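Local coordinates for protein deoxyhypusine hydroxylase (Homo sapiens, PDB 4D50) that hydroxylates the deoxyhypusine side chain of translation initiation factor eIF-5A at a diiron centre, completing the synthesis of hypusine, at residues A[174-177]-A[178-181]; A[130-133]-A[134-137]. One frame throughout, in Å; residues are numbered along the deposited sequence.

Contact 1 (A[174-177]-A[178-181]); sequences SRPL and FERY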
ATOM      1  N   SER A 174      16.548 -16.551  -5.653  1.00 22.94           N
ATOM      2  CA  SER A 174      17.287 -16.356  -6.888  1.00 25.32           C
ATOM      3  C   SER A 174      16.457 -15.837  -8.046  1.00 23.97           C
ATOM      4  O   SER A 174      17.031 -15.427  -9.024  1.00 27.05           O
ATOM      5  CB  SER A 174      17.905 -17.672  -7.339  1.00 25.84           C
ATOM      6  OG  SER A 174      16.872 -18.594  -7.682  1.00 24.99           O
ATOM      7  N   ARG A 175      15.120 -15.858  -7.952  1.00 20.47           N
ATOM      8  CA  ARG A 175      14.277 -15.300  -8.990  1.00 20.93           C
ATOM      9  C   ARG A 175      14.154 -13.799  -8.866  1.00 16.96           C
ATOM     10  O   ARG A 175      14.270 -13.269  -7.765  1.00 17.04           O
ATOM     11  CB  ARG A 175      12.879 -15.884  -8.967  1.00 23.12           C
ATOM     12  CG  ARG A 175      12.908 -17.371  -9.108  1.00 28.27           C
ATOM     13  CD  ARG A 175      11.506 -17.883  -9.276  1.00 31.01           C
ATOM     14  NE  ARG A 175      11.457 -19.319  -9.043  1.00 35.98           N
ATOM     15  CZ  ARG A 175      10.626 -20.140  -9.656  1.00 32.65           C
ATOM     16  NH1 ARG A 175       9.784 -19.677 -10.586  1.00 35.77           N
ATOM     17  NH2 ARG A 175      10.653 -21.422  -9.336  1.00 34.68           N
ATOM     18  N   PRO A 176      13.961 -13.102  -9.990  1.00 16.85           N
ATOM     19  CA  PRO A 176      13.728 -11.668  -9.930  1.00 16.93           C
ATOM     20  C   PRO A 176      12.519 -11.320  -9.079  1.00 14.88           C
ATOM     21  O   PRO A 176      11.491 -12.045  -9.087  1.00 11.97           O
ATOM     22  CB  PRO A 176      13.458 -11.289 -11.389  1.00 18.28           C
ATOM     23  CG  PRO A 176      13.889 -12.451 -12.243  1.00 18.46           C
ATOM     24  CD  PRO A 176      14.059 -13.613 -11.368  1.00 19.10           C
ATOM     25  N   LEU A 177      12.621 -10.184  -8.405  1.00 13.64           N
ATOM     26  CA  LEU A 177      11.608  -9.700  -7.527  1.00 13.22           C
ATOM     27  C   LEU A 177      10.244  -9.619  -8.203  1.00 11.64           C
ATOM     28  O   LEU A 177       9.226  -9.983  -7.631  1.00 11.57           O
ATOM     29  CB  LEU A 177      11.988  -8.363  -6.989  1.00 13.39           C
ATOM     30  CG  LEU A 177      11.205  -8.017  -5.761  1.00 13.74           C
ATOM     31  CD1 LEU A 177      11.337  -9.024  -4.633  1.00 14.14           C
ATOM     32  CD2 LEU A 177      11.679  -6.677  -5.316  1.00 14.76           C
ATOM     33  N   PHE A 178      10.237  -9.198  -9.476  1.00 11.26           N
ATOM     34  CA  PHE A 178       8.977  -9.053 -10.163  1.00 10.54           C
ATOM     35  C   PHE A 178       8.283 -10.368 -10.297  1.00 11.04           C
ATOM     36  O   PHE A 178       7.056 -10.436 -10.114  1.00  9.35           O
ATOM     37  CB  PHE A 178       9.195  -8.443 -11.552  1.00 11.08           C
ATOM     38  CG  PHE A 178       7.941  -8.066 -12.264  1.00 10.45           C
ATOM     39  CD1 PHE A 178       7.215  -6.973 -11.871  1.00 10.97           C
ATOM     40  CD2 PHE A 178       7.543  -8.768 -13.401  1.00 11.54           C
ATOM     41  CE1 PHE A 178       6.094  -6.591 -12.568  1.00 10.21           C
ATOM     42  CE2 PHE A 178       6.477  -8.349 -14.129  1.00 10.33           C
ATOM     43  CZ  PHE A 178       5.750  -7.248 -13.723  1.00  9.74           C
ATOM     44  N   GLU A 179       9.042 -11.414 -10.596  1.00 13.09           N
ATOM     45  CA  GLU A 179       8.427 -12.727 -10.808  1.00 13.88           C
ATOM     46  C   GLU A 179       7.860 -13.247  -9.456  1.00 10.80           C
ATOM     47  O   GLU A 179       6.792 -13.899  -9.415  1.00  8.47           O
ATOM     48  CB  GLU A 179       9.461 -13.671 -11.388  1.00 16.99           C
ATOM     49  CG  GLU A 179       9.607 -13.692 -12.896  1.00 23.02           C
ATOM     50  CD  GLU A 179      10.128 -12.409 -13.557  1.00 30.45           C
ATOM     51  OE1 GLU A 179      10.599 -11.473 -12.864  1.00 36.13           O
ATOM     52  OE2 GLU A 179      10.060 -12.355 -14.817  1.00 39.44           O
ATOM     53  N   ARG A 180       8.570 -12.930  -8.377  1.00 11.11           N
ATOM     54  CA  ARG A 180       8.173 -13.323  -7.051  1.00 10.86           C
ATOM     55  C   ARG A 180       6.878 -12.607  -6.702  1.00 10.00           C
ATOM     56  O   ARG A 180       6.029 -13.204  -6.042  1.00 11.12           O
ATOM     57  CB  ARG A 180       9.262 -13.037  -6.003  1.00 11.20           C
ATOM     58  CG  ARG A 180      10.531 -13.716  -6.374  1.00 12.36           C
ATOM     59  CD  ARG A 180      11.599 -13.509  -5.322  1.00 12.25           C
ATOM     60  NE  ARG A 180      11.270 -14.086  -4.022  1.00 12.68           N
ATOM     61  CZ  ARG A 180      11.979 -13.843  -2.904  1.00 14.61           C
ATOM     62  NH1 ARG A 180      13.097 -13.078  -2.938  1.00 15.48           N
ATOM     63  NH2 ARG A 180      11.663 -14.391  -1.746  1.00 15.66           N
ATOM     64  N   TYR A 181       6.789 -11.326  -7.014  1.00  9.52           N
ATOM     65  CA  TYR A 181       5.554 -10.568  -6.791  1.00  9.43           C
ATOM     66  C   TYR A 181       4.414 -11.117  -7.601  1.00  8.14           C
ATOM     67  O   TYR A 181       3.230 -11.151  -7.188  1.00  8.64           O
ATOM     68  CB  TYR A 181       5.756  -9.079  -7.117  1.00  9.08           C
ATOM     69  CG  TYR A 181       6.212  -8.216  -5.974  1.00  8.58           C
ATOM     70  CD1 TYR A 181       7.374  -8.515  -5.270  1.00  9.80           C
ATOM     71  CD2 TYR A 181       5.591  -7.039  -5.708  1.00  8.66           C
ATOM     72  CE1 TYR A 181       7.797  -7.748  -4.212  1.00  9.99           C
ATOM     73  CE2 TYR A 181       6.026  -6.252  -4.637  1.00 10.52           C
ATOM     74  CZ  TYR A 181       7.124  -6.614  -3.908  1.00  9.94           C
ATOM     75  OH  TYR A 181       7.602  -5.794  -2.863  1.00 11.60           O
TER
HETATM   76  O   HOH W   1      14.653 -12.031  -5.450  1.00 31.16           O
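Arg-180, in the first turn of helix 177-190, folds back over the carbonyls of Leu-177, Pro-176 and Arg-175. Arg-180 CB packs 3.5 Å from Leu-177 O. Its CG, placed anti to the carbonyl carbon (chi1 -57°), comes 3.3 Å from Pro-176 O, and its CD lies 3.6 Å from Arg-175 O. A bend at chi3 then turns the guanidinium so that NH1 donates in plane to a water 3.1 Å away, which itself donates to Arg-175 O; NE is further held by Leu-170 O. Pro-176 occupies the N-cap position. Pro-176 O accepts a fairly straight bond (156°) from Arg-180 N at 3.1 Å, lying in the carbonyl plane, and a weak, bent one from Glu-179 N. Glu-179, folded at chi2, sets OE1 3.2 Å from Pro-176 CB, its outside partner being Arg-132. One turn on, Leu-177 and Tyr-181 run side by side, with Leu-177 CG 3.8 Å from Tyr-181 CE1; the side chain of Tyr-181 is about 5 Å from that of the iron ligand His-212. The Pro-176 carbonyl thus starts the regular helix bonding, while Arg-180 joins the turn to the preceding loop through the water on Arg-175 O and a salt bridge to Glu-173.

Contact 2 (A[130-133]-A[134-137]); sequences AVRR and LEWL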
ATOM      1  N   ALA A 130       8.362  -1.139 -10.809  1.00  9.91           N
ATOM      2  CA  ALA A 130       7.419  -0.295 -11.518  1.00  9.32           C
ATOM      3  C   ALA A 130       7.843  -0.256 -13.017  1.00  9.61           C
ATOM      4  O   ALA A 130       6.987  -0.201 -13.851  1.00 11.05           O
ATOM      5  CB  ALA A 130       7.280   1.023 -10.852  1.00 11.11           C
ATOM      6  N   VAL A 131       9.149  -0.247 -13.299  1.00 10.05           N
ATOM      7  CA  VAL A 131       9.654  -0.319 -14.677  1.00 10.63           C
ATOM      8  C   VAL A 131       9.220  -1.641 -15.322  1.00 10.18           C
ATOM      9  O   VAL A 131       8.709  -1.641 -16.397  1.00 11.68           O
ATOM     10  CB  VAL A 131      11.176  -0.170 -14.731  1.00 11.05           C
ATOM     11  CG1 VAL A 131      11.668  -0.533 -16.125  1.00 11.16           C
ATOM     12  CG2 VAL A 131      11.575   1.258 -14.343  1.00 11.40           C
ATOM     13  N   ARG A 132       9.290  -2.735 -14.570  1.00 10.99           N
ATOM     14  CA  ARG A 132       8.807  -3.993 -15.144  1.00 11.47           C
ATOM     15  C   ARG A 132       7.273  -3.974 -15.390  1.00 10.78           C
ATOM     16  O   ARG A 132       6.772  -4.566 -16.350  1.00 11.04           O
ATOM     17  CB  ARG A 132       9.161  -5.146 -14.167  1.00 12.85           C
ATOM     18  CG  ARG A 132      10.631  -5.569 -14.071  1.00 15.08           C
ATOM     19  CD  ARG A 132      11.207  -6.165 -15.335  1.00 18.77           C
ATOM     20  NE  ARG A 132      10.426  -7.270 -15.879  1.00 18.91           N
ATOM     21  CZ  ARG A 132      10.539  -8.559 -15.524  1.00 19.65           C
ATOM     22  NH1 ARG A 132      11.382  -8.959 -14.593  1.00 17.51           N
ATOM     23  NH2 ARG A 132       9.788  -9.483 -16.169  1.00 18.95           N
ATOM     24  N   ARG A 133       6.509  -3.380 -14.467  1.00 10.81           N
ATOM     25  CA  ARG A 133       5.050  -3.245 -14.653  1.00 10.70           C
ATOM     26  C   ARG A 133       4.762  -2.396 -15.894  1.00 10.28           C
ATOM     27  O   ARG A 133       3.952  -2.779 -16.773  1.00 11.16           O
ATOM     28  CB  ARG A 133       4.345  -2.668 -13.415  1.00 11.12           C
ATOM     29  CG  ARG A 133       2.864  -2.462 -13.617  1.00 11.96           C
ATOM     30  CD  ARG A 133       2.202  -1.861 -12.360  1.00 13.50           C
ATOM     31  NE  ARG A 133       1.168  -0.873 -12.742  1.00 14.60           N
ATOM     32  CZ  ARG A 133      -0.064  -1.137 -13.175  1.00 14.22           C
ATOM     33  NH1 ARG A 133      -0.462  -2.390 -13.402  1.00 14.68           N
ATOM     34  NH2 ARG A 133      -0.871  -0.125 -13.490  1.00 14.83           N
ATOM     35  N   LEU A 134       5.470  -1.284 -16.038  1.00 10.91           N
ATOM     36  CA  LEU A 134       5.214  -0.463 -17.236  1.00 11.89           C
ATOM     37  C   LEU A 134       5.546  -1.245 -18.535  1.00 11.55           C
ATOM     38  O   LEU A 134       4.799  -1.131 -19.502  1.00 10.86           O
ATOM     39  CB  LEU A 134       5.908   0.866 -17.195  1.00 13.42           C
ATOM     40  CG  LEU A 134       5.410   1.819 -16.123  1.00 15.11           C
ATOM     41  CD1 LEU A 134       6.210   3.117 -16.146  1.00 16.74           C
ATOM     42  CD2 LEU A 134       3.920   2.103 -16.174  1.00 18.74           C
ATOM     43  N   GLU A 135       6.625  -2.017 -18.526  1.00 11.82           N
ATOM     44  CA  GLU A 135       6.993  -2.830 -19.644  1.00 13.31           C
ATOM     45  C   GLU A 135       5.934  -3.892 -19.919  1.00 14.87           C
ATOM     46  O   GLU A 135       5.644  -4.210 -21.075  1.00 13.59           O
ATOM     47  CB  GLU A 135       8.382  -3.416 -19.438  1.00 15.49           C
ATOM     48  CG  GLU A 135       9.432  -2.267 -19.378  1.00 19.45           C
ATOM     49  CD  GLU A 135      10.849  -2.706 -19.067  1.00 22.90           C
ATOM     50  OE1 GLU A 135      11.056  -3.824 -18.453  1.00 28.87           O
ATOM     51  OE2 GLU A 135      11.750  -1.889 -19.436  1.00 28.83           O
ATOM     52  N   TRP A 136       5.358  -4.447 -18.865  1.00 13.92           N
ATOM     53  CA  TRP A 136       4.292  -5.439 -19.031  1.00 14.29           C
ATOM     54  C   TRP A 136       3.058  -4.826 -19.673  1.00 15.58           C
ATOM     55  O   TRP A 136       2.520  -5.317 -20.669  1.00 14.55           O
ATOM     56  CB  TRP A 136       4.052  -6.146 -17.701  1.00 14.38           C
ATOM     57  CG  TRP A 136       3.192  -7.386 -17.763  1.00 14.20           C
ATOM     58  CD1 TRP A 136       3.610  -8.636 -17.736  1.00 12.92           C
ATOM     59  CD2 TRP A 136       1.783  -7.424 -17.855  1.00 13.16           C
ATOM     60  NE1 TRP A 136       2.568  -9.486 -17.769  1.00 12.85           N
ATOM     61  CE2 TRP A 136       1.412  -8.756 -17.883  1.00 12.35           C
ATOM     62  CE3 TRP A 136       0.791  -6.438 -17.921  1.00 13.87           C
ATOM     63  CZ2 TRP A 136       0.101  -9.161 -17.954  1.00 13.42           C
ATOM     64  CZ3 TRP A 136      -0.569  -6.845 -17.993  1.00 13.63           C
ATOM     65  CH2 TRP A 136      -0.889  -8.211 -18.057  1.00 13.38           C
ATOM     66  N   LEU A 137       2.641  -3.686 -19.170  1.00 13.81           N
ATOM     67  CA  LEU A 137       1.490  -3.006 -19.685  1.00 13.97           C
ATOM     68  C   LEU A 137       1.692  -2.682 -21.187  1.00 13.65           C
ATOM     69  O   LEU A 137       0.787  -2.924 -22.010  1.00 16.73           O
ATOM     70  CB  LEU A 137       1.300  -1.690 -18.979  1.00 14.22           C
ATOM     71  CG  LEU A 137       0.813  -1.763 -17.526  1.00 14.00           C
ATOM     72  CD1 LEU A 137       0.887  -0.350 -16.964  1.00 14.39           C
ATOM     73  CD2 LEU A 137      -0.588  -2.347 -17.485  1.00 14.47           C
TER
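Helix 121-140, one of the long helices of this HEAT-repeat protein, carries Arg-133 and Leu-137 one turn apart. The arginine leaves the backbone with CG anti to N (chi1 177°) and runs extended as far as chi3; after a bend there, the turn about chi4 (78°) presents a face of the guanidinium to Leu-137. Leu-137 CD1 sits over the centre of that face, 3.9 Å from Arg-133 NH2, an apolar methyl against a flat cation. The polar rim is held elsewhere: NE donates to Gly-101 O, and NH2 makes a salt bridge to Glu-143. Such i to i+4 pairs ride on the regular backbone bonding of an alpha-helix, here Leu-137 N to Arg-133 O at 2.9 Å and Glu-135 N to Val-131 O at 3.0 Å. On another flank of the helix, Glu-135 lies alongside Val-131 and points the same way; its CG is 3.1 Å from Val-131 O, and its OE2 is 3.6 Å from the methyl CG1 of Val-131. Arg-132 crosses the same carboxylate, the two planes 46° apart, with Arg-132 NE still 4.3 Å from Glu-135 OE1. That attraction is too long for a salt bridge, and the strongest partner of the arginine, whose chain bends at chi2 and chi3, lies on helix 177-190.

Overall arrangement
From the N terminus, the chain first reaches contact 2, within helix 121-140, then passes through a long connection and helix 163-171 before contact 1 opens helix 177-190. The two follow in series, neither nesting nor crossing, and each is a local contact of residues about one helical turn apart, closing no loop. The centres of the two contacts are about 14 Å apart, on the same side of the chain's centre, and the helices that carry them touch directly. Arg-132 NH1 and Glu-179 OE1 form a salt bridge of 3.1 Å, and beside it the ring of Phe-178 packs on Arg-132, with Phe-178 CD1 and Arg-132 CB 3.5 Å apart. Contact 2 also leans on helix 109-115, and contact 1 on helix 208-221.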